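Local atomic coordinates of multicopper oxidase (Pseudomonas thermotolerans, PDB entry 6VOW), a protein that probably oxidises phenolic substrates in the manner of a laccase, passing their electrons through bound copper ions to reduce dioxygen to water. Residues Asp77-Phe83 and Tyr120-Lys126; Arg99-Asp105 and Asp430-Trp435; Pro58-Tyr62 and Gln144-Val150. All blocks are in the same frame, centred on the assembly; numbering follows the deposited sequence.

Contact 1 (Asp77-Phe83 and Tyr120-Lys126); sequences DWLRVRF and YFDYVFK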
loop_
_atom_site.group_PDB
_atom_site.type_symbol
_atom_site.label_atom_id
_atom_site.label_comp_id
_atom_site.label_asym_id
_atom_site.label_seq_id
_atom_site.Cartn_x
_atom_site.Cartn_y
_atom_site.Cartn_z
ATOM N N ASP A 77 -1.826 -13.530 -15.376
ATOM C CA ASP A 77 -2.796 -12.978 -16.316
ATOM C C ASP A 77 -2.628 -11.473 -16.533
ATOM O O ASP A 77 -1.814 -10.825 -15.852
ATOM C CB ASP A 77 -4.203 -13.262 -15.828
ATOM C CG ASP A 77 -4.498 -14.721 -15.689
ATOM O OD1 ASP A 77 -3.685 -15.560 -16.125
ATOM O OD2 ASP A 77 -5.604 -14.983 -15.194
ATOM N N TRP A 78 -3.366 -10.948 -17.520
ATOM C CA TRP A 78 -3.388 -9.512 -17.902
ATOM C C TRP A 78 -4.471 -8.877 -17.178
ATOM O O TRP A 78 -5.567 -9.445 -17.102
ATOM C CB TRP A 78 -3.628 -9.237 -19.393
ATOM C CG TRP A 78 -2.488 -9.574 -20.282
ATOM C CD1 TRP A 78 -2.303 -10.752 -20.887
ATOM C CD2 TRP A 78 -1.411 -8.751 -20.698
ATOM N NE1 TRP A 78 -1.160 -10.758 -21.601
ATOM C CE2 TRP A 78 -0.601 -9.525 -21.537
ATOM C CE3 TRP A 78 -1.032 -7.441 -20.438
ATOM C CZ2 TRP A 78 0.562 -9.033 -22.116
ATOM C CZ3 TRP A 78 0.087 -6.966 -21.001
ATOM C CH2 TRP A 78 0.884 -7.743 -21.832
ATOM N N LEU A 79 -4.147 -7.694 -16.610
ATOM C CA LEU A 79 -5.112 -6.863 -15.948
ATOM C C LEU A 79 -5.312 -5.763 -16.924
ATOM O O LEU A 79 -4.307 -5.169 -17.283
ATOM C CB LEU A 79 -4.541 -6.277 -14.617
ATOM C CG LEU A 79 -5.498 -5.322 -13.933
ATOM C CD1 LEU A 79 -6.816 -5.961 -13.843
ATOM C CD2 LEU A 79 -5.039 -5.027 -12.525
ATOM N N ARG A 80 -6.564 -5.479 -17.307
ATOM C CA ARG A 80 -6.877 -4.414 -18.292
ATOM C C ARG A 80 -7.923 -3.544 -17.697
ATOM O O ARG A 80 -9.031 -4.004 -17.355
ATOM C CB ARG A 80 -7.386 -5.011 -19.610
ATOM C CG ARG A 80 -7.521 -4.022 -20.771
ATOM C CD ARG A 80 -7.457 -4.701 -22.146
ATOM N NE ARG A 80 -8.577 -5.625 -22.349
ATOM C CZ ARG A 80 -8.645 -6.476 -23.362
ATOM N NH1 ARG A 80 -7.689 -6.525 -24.226
ATOM N NH2 ARG A 80 -9.660 -7.283 -23.485
ATOM N N VAL A 81 -7.560 -2.285 -17.490
ATOM C CA VAL A 81 -8.471 -1.373 -16.814
ATOM C C VAL A 81 -8.592 -0.147 -17.668
ATOM O O VAL A 81 -7.621 0.561 -17.895
ATOM C CB VAL A 81 -7.986 -0.939 -15.441
ATOM C CG1 VAL A 81 -9.046 0.028 -14.874
ATOM C CG2 VAL A 81 -7.777 -2.168 -14.564
ATOM N N ARG A 82 -9.805 0.045 -18.155
ATOM C CA ARG A 82 -10.237 1.249 -18.847
ATOM C C ARG A 82 -10.560 2.249 -17.743
ATOM O O ARG A 82 -11.625 2.190 -17.128
ATOM C CB ARG A 82 -11.433 0.890 -19.743
ATOM C CG ARG A 82 -12.259 2.022 -20.301
ATOM C CD ARG A 82 -11.473 2.821 -21.255
ATOM N NE ARG A 82 -11.176 2.149 -22.540
ATOM C CZ ARG A 82 -11.973 2.122 -23.596
ATOM N NH1 ARG A 82 -13.206 2.622 -23.566
ATOM N NH2 ARG A 82 -11.529 1.542 -24.684
ATOM N N PHE A 83 -9.557 3.111 -17.452
ATOM C CA PHE A 83 -9.744 4.106 -16.487
ATOM C C PHE A 83 -10.323 5.412 -17.085
ATOM O O PHE A 83 -9.823 5.985 -17.998
ATOM C CB PHE A 83 -8.495 4.408 -15.704
ATOM C CG PHE A 83 -8.658 5.630 -14.887
ATOM C CD1 PHE A 83 -9.639 5.675 -13.879
ATOM C CD2 PHE A 83 -7.882 6.715 -15.092
ATOM C CE1 PHE A 83 -9.783 6.828 -13.079
ATOM C CE2 PHE A 83 -8.031 7.889 -14.303
ATOM C CZ PHE A 83 -8.967 7.926 -13.316
ATOM N N TYR A 120 -10.091 8.979 -20.725
ATOM C CA TYR A 120 -9.813 7.617 -20.234
ATOM C C TYR A 120 -8.408 7.200 -20.502
ATOM O O TYR A 120 -7.736 7.810 -21.273
ATOM C CB TYR A 120 -10.810 6.592 -20.828
ATOM C CG TYR A 120 -10.637 6.279 -22.261
ATOM C CD1 TYR A 120 -11.233 7.086 -23.260
ATOM C CD2 TYR A 120 -9.872 5.172 -22.660
ATOM C CE1 TYR A 120 -11.055 6.795 -24.613
ATOM C CE2 TYR A 120 -9.683 4.888 -24.015
ATOM C CZ TYR A 120 -10.307 5.683 -24.963
ATOM O OH TYR A 120 -10.119 5.401 -26.266
ATOM N N PHE A 121 -7.927 6.163 -19.818
ATOM C CA PHE A 121 -6.576 5.639 -20.056
ATOM C C PHE A 121 -6.751 4.144 -19.798
ATOM O O PHE A 121 -7.537 3.708 -18.909
ATOM C CB PHE A 121 -5.502 6.252 -19.122
ATOM C CG PHE A 121 -4.094 5.891 -19.487
ATOM C CD1 PHE A 121 -3.478 4.759 -18.935
ATOM C CD2 PHE A 121 -3.341 6.693 -20.402
ATOM C CE1 PHE A 121 -2.145 4.452 -19.236
ATOM C CE2 PHE A 121 -2.000 6.370 -20.716
ATOM C CZ PHE A 121 -1.402 5.254 -20.127
ATOM N N ASP A 122 -6.112 3.370 -20.655
ATOM C CA ASP A 122 -6.223 1.925 -20.582
ATOM C C ASP A 122 -4.958 1.424 -19.955
ATOM O O ASP A 122 -3.899 1.425 -20.613
ATOM C CB ASP A 122 -6.379 1.381 -21.959
ATOM C CG ASP A 122 -7.802 1.386 -22.453
ATOM O OD1 ASP A 122 -8.742 1.208 -21.675
ATOM O OD2 ASP A 122 -7.989 1.499 -23.668
ATOM N N TYR A 123 -5.072 0.984 -18.688
ATOM C CA TYR A 123 -3.926 0.362 -18.001
ATOM C C TYR A 123 -4.030 -1.102 -18.303
ATOM O O TYR A 123 -4.986 -1.712 -17.912
ATOM C CB TYR A 123 -3.878 0.609 -16.469
ATOM C CG TYR A 123 -3.743 2.094 -16.117
ATOM C CD1 TYR A 123 -2.519 2.688 -15.997
ATOM C CD2 TYR A 123 -4.861 2.869 -15.875
ATOM C CE1 TYR A 123 -2.385 4.030 -15.689
ATOM C CE2 TYR A 123 -4.757 4.213 -15.558
ATOM C CZ TYR A 123 -3.523 4.787 -15.477
ATOM O OH TYR A 123 -3.469 6.098 -15.209
ATOM N N VAL A 124 -3.054 -1.647 -19.018
ATOM C CA VAL A 124 -2.913 -3.084 -19.284
ATOM C C VAL A 124 -1.561 -3.565 -18.840
ATOM O O VAL A 124 -0.523 -3.046 -19.324
ATOM C CB VAL A 124 -2.906 -3.482 -20.814
ATOM C CG1 VAL A 124 -3.649 -4.788 -21.005
ATOM C CG2 VAL A 124 -3.441 -2.412 -21.717
ATOM N N PHE A 125 -1.525 -4.575 -17.983
ATOM C CA PHE A 125 -0.205 -5.135 -17.622
ATOM C C PHE A 125 -0.462 -6.512 -17.057
ATOM O O PHE A 125 -1.612 -6.861 -16.693
ATOM C CB PHE A 125 0.501 -4.259 -16.595
ATOM C CG PHE A 125 -0.393 -3.889 -15.430
ATOM C CD1 PHE A 125 -1.230 -2.770 -15.483
ATOM C CD2 PHE A 125 -0.453 -4.682 -14.252
ATOM C CE1 PHE A 125 -2.048 -2.440 -14.394
ATOM C CE2 PHE A 125 -1.268 -4.306 -13.174
ATOM C CZ PHE A 125 -2.041 -3.183 -13.259
ATOM N N LYS A 126 0.563 -7.330 -17.107
ATOM C CA LYS A 126 0.489 -8.653 -16.520
ATOM C C LYS A 126 0.847 -8.454 -15.047
ATOM O O LYS A 126 1.747 -7.669 -14.699
ATOM C CB LYS A 126 1.498 -9.637 -17.193
ATOM C CG LYS A 126 1.346 -9.887 -18.683
ATOM C CD LYS A 126 2.415 -10.869 -19.210
ATOM C CE LYS A 126 2.077 -12.316 -18.887
ATOM N NZ LYS A 126 0.772 -12.719 -19.494
#

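Contact 2 (Arg99-Asp105 and Asp430-Trp435); sequences RLPLEMD and DNPGVW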
loop_
_atom_site.group_PDB
_atom_site.type_symbol
_atom_site.label_atom_id
_atom_site.label_comp_id
_atom_site.label_asym_id
_atom_site.label_seq_id
_atom_site.Cartn_x
_atom_site.Cartn_y
_atom_site.Cartn_z
ATOM N N ARG A 99 5.013 -4.736 -10.398
ATOM C CA ARG A 99 6.125 -4.570 -11.331
ATOM C C ARG A 99 5.536 -4.630 -12.757
ATOM O O ARG A 99 5.298 -5.649 -13.304
ATOM C CB ARG A 99 7.150 -5.656 -11.105
ATOM C CG ARG A 99 7.497 -5.792 -9.634
ATOM C CD ARG A 99 8.546 -6.854 -9.428
ATOM N NE ARG A 99 7.933 -8.176 -9.583
ATOM C CZ ARG A 99 8.450 -9.196 -10.245
ATOM N NH1 ARG A 99 9.630 -9.099 -10.874
ATOM N NH2 ARG A 99 7.773 -10.343 -10.282
ATOM N N LEU A 100 5.278 -3.478 -13.312
ATOM C CA LEU A 100 4.755 -3.367 -14.643
ATOM C C LEU A 100 5.688 -2.452 -15.411
ATOM O O LEU A 100 6.610 -1.930 -14.851
ATOM C CB LEU A 100 3.378 -2.771 -14.576
ATOM C CG LEU A 100 3.139 -1.691 -13.488
ATOM C CD1 LEU A 100 4.000 -0.400 -13.590
ATOM C CD2 LEU A 100 1.687 -1.310 -13.611
ATOM N N PRO A 101 5.487 -2.301 -16.725
ATOM C CA PRO A 101 6.336 -1.396 -17.489
ATOM C C PRO A 101 6.073 0.029 -17.128
ATOM O O PRO A 101 4.904 0.393 -16.799
ATOM C CB PRO A 101 5.857 -1.581 -18.897
ATOM C CG PRO A 101 5.499 -2.988 -18.907
ATOM C CD PRO A 101 4.748 -3.178 -17.617
ATOM N N LEU A 102 7.093 0.844 -17.319
ATOM C CA LEU A 102 7.017 2.264 -16.911
ATOM C C LEU A 102 5.801 2.963 -17.479
ATOM O O LEU A 102 5.156 3.779 -16.795
ATOM C CB LEU A 102 8.192 2.998 -17.443
ATOM C CG LEU A 102 8.267 4.474 -16.933
ATOM C CD1 LEU A 102 8.503 4.595 -15.441
ATOM C CD2 LEU A 102 9.410 5.123 -17.655
ATOM N N GLU A 103 5.472 2.666 -18.724
ATOM C CA GLU A 103 4.290 3.272 -19.384
ATOM C C GLU A 103 3.003 3.118 -18.597
ATOM O O GLU A 103 2.053 3.903 -18.808
ATOM C CB GLU A 103 4.087 2.660 -20.761
ATOM C CG GLU A 103 5.286 2.851 -21.680
ATOM C CD GLU A 103 6.309 1.699 -21.667
ATOM O OE1 GLU A 103 6.825 1.290 -20.575
ATOM O OE2 GLU A 103 6.642 1.222 -22.765
ATOM N N MET A 104 2.941 2.108 -17.720
ATOM C CA MET A 104 1.757 1.868 -16.977
ATOM C C MET A 104 1.986 2.279 -15.544
ATOM O O MET A 104 1.201 1.974 -14.757
ATOM C CB MET A 104 1.370 0.376 -17.109
ATOM C CG MET A 104 1.174 -0.094 -18.590
ATOM S SD MET A 104 -0.399 0.597 -19.104
ATOM C CE MET A 104 -0.472 0.448 -20.866
ATOM N N ASP A 105 3.011 3.043 -15.188
ATOM C CA ASP A 105 3.211 3.276 -13.737
ATOM C C ASP A 105 2.293 4.372 -13.206
ATOM O O ASP A 105 2.114 4.462 -12.023
ATOM C CB ASP A 105 4.652 3.550 -13.409
ATOM C CG ASP A 105 4.983 3.430 -11.889
ATOM O OD1 ASP A 105 4.436 2.572 -11.155
ATOM O OD2 ASP A 105 5.859 4.199 -11.424
ATOM N N ASP A 430 15.590 -4.348 -12.318
ATOM C CA ASP A 430 14.917 -5.340 -13.144
ATOM C C ASP A 430 14.183 -4.738 -14.322
ATOM O O ASP A 430 13.990 -5.370 -15.315
ATOM C CB ASP A 430 13.792 -5.924 -12.240
ATOM C CG ASP A 430 13.709 -7.408 -12.282
ATOM O OD1 ASP A 430 14.079 -8.041 -13.323
ATOM O OD2 ASP A 430 13.250 -7.952 -11.230
ATOM N N ASN A 431 13.683 -3.528 -14.128
ATOM C CA ASN A 431 12.553 -2.983 -14.879
ATOM C C ASN A 431 13.067 -1.576 -15.285
ATOM O O ASN A 431 13.366 -0.728 -14.398
ATOM C CB ASN A 431 11.357 -3.034 -13.892
ATOM C CG ASN A 431 10.072 -2.625 -14.480
ATOM O OD1 ASN A 431 9.993 -2.310 -15.639
ATOM N ND2 ASN A 431 9.041 -2.648 -13.680
ATOM N N PRO A 432 13.292 -1.341 -16.595
ATOM C CA PRO A 432 13.844 -0.082 -17.025
ATOM C C PRO A 432 12.792 1.036 -16.987
ATOM O O PRO A 432 11.582 0.812 -17.190
ATOM C CB PRO A 432 14.329 -0.385 -18.458
ATOM C CG PRO A 432 13.341 -1.379 -18.950
ATOM C CD PRO A 432 13.088 -2.247 -17.744
ATOM N N GLY A 433 13.286 2.229 -16.655
ATOM C CA GLY A 433 12.474 3.398 -16.525
ATOM C C GLY A 433 13.024 4.348 -15.507
ATOM O O GLY A 433 14.199 4.307 -15.207
ATOM N N VAL A 434 12.132 5.204 -15.028
ATOM C CA VAL A 434 12.434 6.200 -14.042
ATOM C C VAL A 434 11.419 6.000 -12.978
ATOM O O VAL A 434 10.287 6.290 -13.158
ATOM C CB VAL A 434 12.374 7.644 -14.606
ATOM C CG1 VAL A 434 12.746 8.632 -13.484
ATOM C CG2 VAL A 434 13.324 7.815 -15.794
ATOM N N TRP A 435 11.842 5.475 -11.850
ATOM C CA TRP A 435 10.891 5.077 -10.805
ATOM C C TRP A 435 10.967 5.977 -9.588
ATOM O O TRP A 435 12.032 6.168 -9.001
ATOM C CB TRP A 435 11.231 3.674 -10.335
ATOM C CG TRP A 435 11.379 2.854 -11.454
ATOM C CD1 TRP A 435 12.538 2.540 -12.091
ATOM C CD2 TRP A 435 10.332 2.333 -12.231
ATOM N NE1 TRP A 435 12.271 1.803 -13.210
ATOM C CE2 TRP A 435 10.917 1.655 -13.317
ATOM C CE3 TRP A 435 8.964 2.331 -12.105
ATOM C CZ2 TRP A 435 10.159 0.931 -14.244
ATOM C CZ3 TRP A 435 8.213 1.612 -13.080
ATOM C CH2 TRP A 435 8.823 0.932 -14.109
HETATM O O HOH W 1 9.439 -0.732 -17.715
HETATM O O HOH W 2 8.016 6.070 -11.457
#

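Contact 3 (Pro58-Tyr62 and Gln144-Val150); sequences PAWGY and QLGRGLV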
loop_
_atom_site.group_PDB
_atom_site.type_symbol
_atom_site.label_atom_id
_atom_site.label_comp_id
_atom_site.label_asym_id
_atom_site.label_seq_id
_atom_site.Cartn_x
_atom_site.Cartn_y
_atom_site.Cartn_z
ATOM N N PRO A 58 -17.944 15.081 1.124
ATOM C CA PRO A 58 -18.013 15.168 -0.318
ATOM C C PRO A 58 -16.843 14.407 -0.931
ATOM O O PRO A 58 -15.991 15.019 -1.450
ATOM C CB PRO A 58 -17.954 16.684 -0.562
ATOM C CG PRO A 58 -17.054 17.190 0.534
ATOM C CD PRO A 58 -17.437 16.340 1.723
ATOM N N ALA A 59 -16.826 13.087 -0.808
ATOM C CA ALA A 59 -15.634 12.297 -1.170
ATOM C C ALA A 59 -15.530 12.065 -2.663
ATOM O O ALA A 59 -16.477 12.358 -3.408
ATOM C CB ALA A 59 -15.634 10.940 -0.419
ATOM N N TRP A 60 -14.389 11.531 -3.090
ATOM C CA TRP A 60 -14.051 11.188 -4.497
ATOM C C TRP A 60 -13.668 9.728 -4.472
ATOM O O TRP A 60 -12.879 9.291 -3.608
ATOM C CB TRP A 60 -12.792 11.970 -4.983
ATOM C CG TRP A 60 -13.056 13.357 -5.215
ATOM C CD1 TRP A 60 -14.218 13.995 -5.035
ATOM C CD2 TRP A 60 -12.144 14.334 -5.713
ATOM N NE1 TRP A 60 -14.088 15.307 -5.370
ATOM C CE2 TRP A 60 -12.813 15.510 -5.807
ATOM C CE3 TRP A 60 -10.823 14.294 -6.111
ATOM C CZ2 TRP A 60 -12.232 16.673 -6.290
ATOM C CZ3 TRP A 60 -10.229 15.503 -6.575
ATOM C CH2 TRP A 60 -10.919 16.635 -6.645
ATOM N N GLY A 61 -14.244 8.966 -5.393
ATOM C CA GLY A 61 -14.143 7.480 -5.318
ATOM C C GLY A 61 -14.022 6.809 -6.664
ATOM O O GLY A 61 -14.468 7.380 -7.659
ATOM N N TYR A 62 -13.391 5.623 -6.651
ATOM C CA TYR A 62 -13.410 4.720 -7.752
ATOM C C TYR A 62 -14.593 3.758 -7.624
ATOM O O TYR A 62 -14.703 3.015 -6.647
ATOM C CB TYR A 62 -12.158 3.891 -7.794
ATOM C CG TYR A 62 -10.884 4.626 -7.885
ATOM C CD1 TYR A 62 -10.497 5.253 -9.058
ATOM C CD2 TYR A 62 -10.032 4.685 -6.784
ATOM C CE1 TYR A 62 -9.288 5.885 -9.139
ATOM C CE2 TYR A 62 -8.787 5.322 -6.869
ATOM C CZ TYR A 62 -8.466 5.899 -8.047
ATOM O OH TYR A 62 -7.338 6.541 -8.159
ATOM N N GLN A 144 -6.347 13.985 -3.428
ATOM C CA GLN A 144 -7.119 12.932 -4.164
ATOM C C GLN A 144 -7.159 11.622 -3.373
ATOM O O GLN A 144 -8.208 11.034 -3.241
ATOM C CB GLN A 144 -6.600 12.754 -5.571
ATOM C CG GLN A 144 -6.813 13.924 -6.534
ATOM C CD GLN A 144 -6.502 13.643 -8.011
ATOM O OE1 GLN A 144 -6.676 14.517 -8.837
ATOM N NE2 GLN A 144 -6.046 12.481 -8.341
ATOM N N LEU A 145 -6.044 11.189 -2.813
ATOM C CA LEU A 145 -6.061 10.053 -1.883
ATOM C C LEU A 145 -6.853 10.396 -0.660
ATOM O O LEU A 145 -7.657 9.596 -0.222
ATOM C CB LEU A 145 -4.665 9.615 -1.424
ATOM C CG LEU A 145 -3.836 8.755 -2.399
ATOM C CD1 LEU A 145 -3.080 9.594 -3.384
ATOM C CD2 LEU A 145 -2.796 7.922 -1.694
ATOM N N GLY A 146 -6.625 11.594 -0.129
ATOM C CA GLY A 146 -7.345 12.049 1.026
ATOM C C GLY A 146 -8.831 12.000 0.870
ATOM O O GLY A 146 -9.558 11.683 1.825
ATOM N N ARG A 147 -9.313 12.358 -0.316
ATOM C CA ARG A 147 -10.751 12.357 -0.512
ATOM C C ARG A 147 -11.368 11.020 -0.816
ATOM O O ARG A 147 -12.559 10.944 -1.007
ATOM C CB ARG A 147 -11.123 13.308 -1.649
ATOM C CG ARG A 147 -11.450 14.687 -1.151
ATOM C CD ARG A 147 -12.470 15.406 -2.029
ATOM N NE ARG A 147 -12.137 16.813 -1.918
ATOM C CZ ARG A 147 -11.051 17.342 -2.465
ATOM N NH1 ARG A 147 -10.208 16.600 -3.204
ATOM N NH2 ARG A 147 -10.780 18.579 -2.221
ATOM N N GLY A 148 -10.590 9.967 -0.915
ATOM C CA GLY A 148 -11.207 8.689 -1.138
ATOM C C GLY A 148 -10.620 7.897 -2.259
ATOM O O GLY A 148 -11.016 6.788 -2.397
ATOM N N LEU A 149 -9.718 8.449 -3.057
ATOM C CA LEU A 149 -9.236 7.743 -4.250
ATOM C C LEU A 149 -8.166 6.794 -3.887
ATOM O O LEU A 149 -7.011 7.064 -4.142
ATOM C CB LEU A 149 -8.785 8.706 -5.376
ATOM C CG LEU A 149 -9.987 9.454 -5.943
ATOM C CD1 LEU A 149 -9.497 10.739 -6.577
ATOM C CD2 LEU A 149 -10.916 8.693 -6.882
ATOM N N VAL A 150 -8.610 5.637 -3.346
ATOM C CA VAL A 150 -7.779 4.533 -2.987
ATOM C C VAL A 150 -8.577 3.256 -3.083
ATOM O O VAL A 150 -9.799 3.235 -2.743
ATOM C CB VAL A 150 -7.227 4.607 -1.577
ATOM C CG1 VAL A 150 -6.343 5.774 -1.378
ATOM C CG2 VAL A 150 -8.276 4.550 -0.549
HETATM O O HOH W 3 -12.518 5.170 -3.802
#

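Contact 1 (Asp77-Phe83 and Tyr120-Lys126)
Lys126 and Trp78 face each other as a non-hydrogen-bonded pair of two antiparallel strands, and the lysine can be followed atom by atom over the indole. Its CB lies near the carbonyl of Asp77. With CG anti to the carbonyl carbon (chi1 -60°), the chain is directed over the ring, and Lys126 CG stands 3.5 Å from the centroid of the six-membered ring of Trp78, nearly on its normal. CD continues past CZ2 and CE2 of Trp78. Bends at the last two torsions then bring Lys126 NZ to 4.0 Å from the centroid of the five-membered ring of Trp78, an off-centre cation-pi contact, while its hydrogen bond goes to Gly76 O. A long, flexible chain with a charged end suits this partly exposed place: the methylenes pack on the indole while the ammonium reaches the Gly76 carbonyl.

At the other end, Arg82 NE donates to Asp122 OD1 at 2.7 Å, a hydrogen bond within a salt bridge; the oxygen is met on its syn side, 23° out of the carboxylate plane. The guanidinium also makes an off-centre cation-pi contact with the Tyr120 ring, the planes 36° apart. On the opposite sheet face, Leu79 CD2 packs 3.6 Å from Phe125 CZ, and Phe83 CB meets the edge of Tyr123. Between these rows runs the backbone ladder, including an almost straight bond of 2.7 Å from Leu79 N to Phe125 O.

Strand 120-126 is outermost in its four-stranded sheet, and strand 78-85 separates it from strand 37-49. The leucine-valine face packs against strand 71-74 of the second sheet, while Trp95 meets Tyr123 and Phe125.

Contact 2 (Arg99-Asp105 and Asp430-Trp435)
Leu102 and Gly433 have their CA atoms 5.6 Å apart, where a loop with a short 3-10 turn meets the start of strand 433-439. The one direct hydrogen bond between the segments runs from Asn431 ND2 to Leu100 O, 2.8 Å long and nearly straight at 172°. It leaves in the amide plane but reaches the carbonyl oxygen from above the carbonyl plane, 38° out of it. Asn431 CG is anti to the backbone N (chi1 -175°), which extends the amide across to the loop. ND2 also bonds Gly394 O, and Asn431 OD1 accepts a 2.7 Å bond from a water that is held by Leu102 N and Pro432 O as well. A leucine in place of this asparagine would probably leave Leu100 O and Gly394 O without this shared donor and deprive the water of one acceptor.

Leu102 supplies the apolar half. Its CD1 lies 3.9 Å from the centroid of the six-membered ring of Trp435, over the face, and CD2 rests 3.7 Å from Gly433 CA. A side chain at Gly433 would crowd that methyl as well as the preceding carbonyl, so glycine fits here. Asp105 OD2 approaches the Trp435 edge, and a second water links the same oxygen, at 2.9 Å, to Val434 O. Farther out, Arg99 NH1 and Asp430 OD2 form only a long salt bridge; the stronger partner of the arginine is Asp129.

The contact joins N-terminal and C-terminal cupredoxin-like domains, as in other multicopper oxidases, whose copper cluster lies between them. Asp105 is a second-shell residue there: its OD2 bonds His393 ND1 and its backbone O bonds His94 ND1, bonds that probably help to orient these two histidines of the copper site.

Contact 3 (Pro58-Tyr62 and Gln144-Val150)
Trp60 lays one face of its indole over the side chain of Arg147. Arg147 CD stands 3.6 Å from the centroid of the five-membered ring of Trp60, almost exactly on its normal. Farther along, Arg147 CZ is 4.2 Å from the centroid of the six-membered ring of Trp60, a cation-pi contact with the planes 32° apart. Arginine suits the place because methylenes and flat cation can follow the two fused rings of the indole; its NH1 is also bonded to Ser143 OG. Gln144 CG meets the indole at its edge.

Leu149 CG lies anti to its carbonyl carbon (chi1 -68°), a position from which the methyls diverge, CD1 to the indole edge and CD2 over the centre of the Tyr62 ring, 3.8 Å from its centroid. Between the backbones, Trp60 N donates a 2.8 Å bond to Arg147 O. Gly148 closes the helix in a Schellman motif with positive phi, and a CB there would clash with Trp60 O. Water joins Gly148 O to Tyr62 N.

Strand 57-62 is outermost in its sheet, pairing with strand 37-49 through Ala59 and Gly61. The end of helix 141-146 packs against it, and the chain then leads through Val150, which touches Trp134, into strand 151-156 of the second sheet.

Contact 3 is the most buried of the three, while contacts 1 and 2 are only partly buried. Contacts 1 and 3 lie at the two outermost strands of the same four-stranded sheet and touch where Phe83 meets Tyr62. Contact 1 is a regular strand ladder with the charged groups gathered on one face and mostly aromatic and aliphatic side chains on the other, whereas contact 3 joins a strand to a helix end through one direct backbone bond and cation-pi and CH-pi contacts on its rings. Contact 2 instead bridges distant parts of the chain, relying on a side-chain amide and waters, and lies nearest the coppers. Its Met104 and Leu100 pack against strand 120-126 of contact 1.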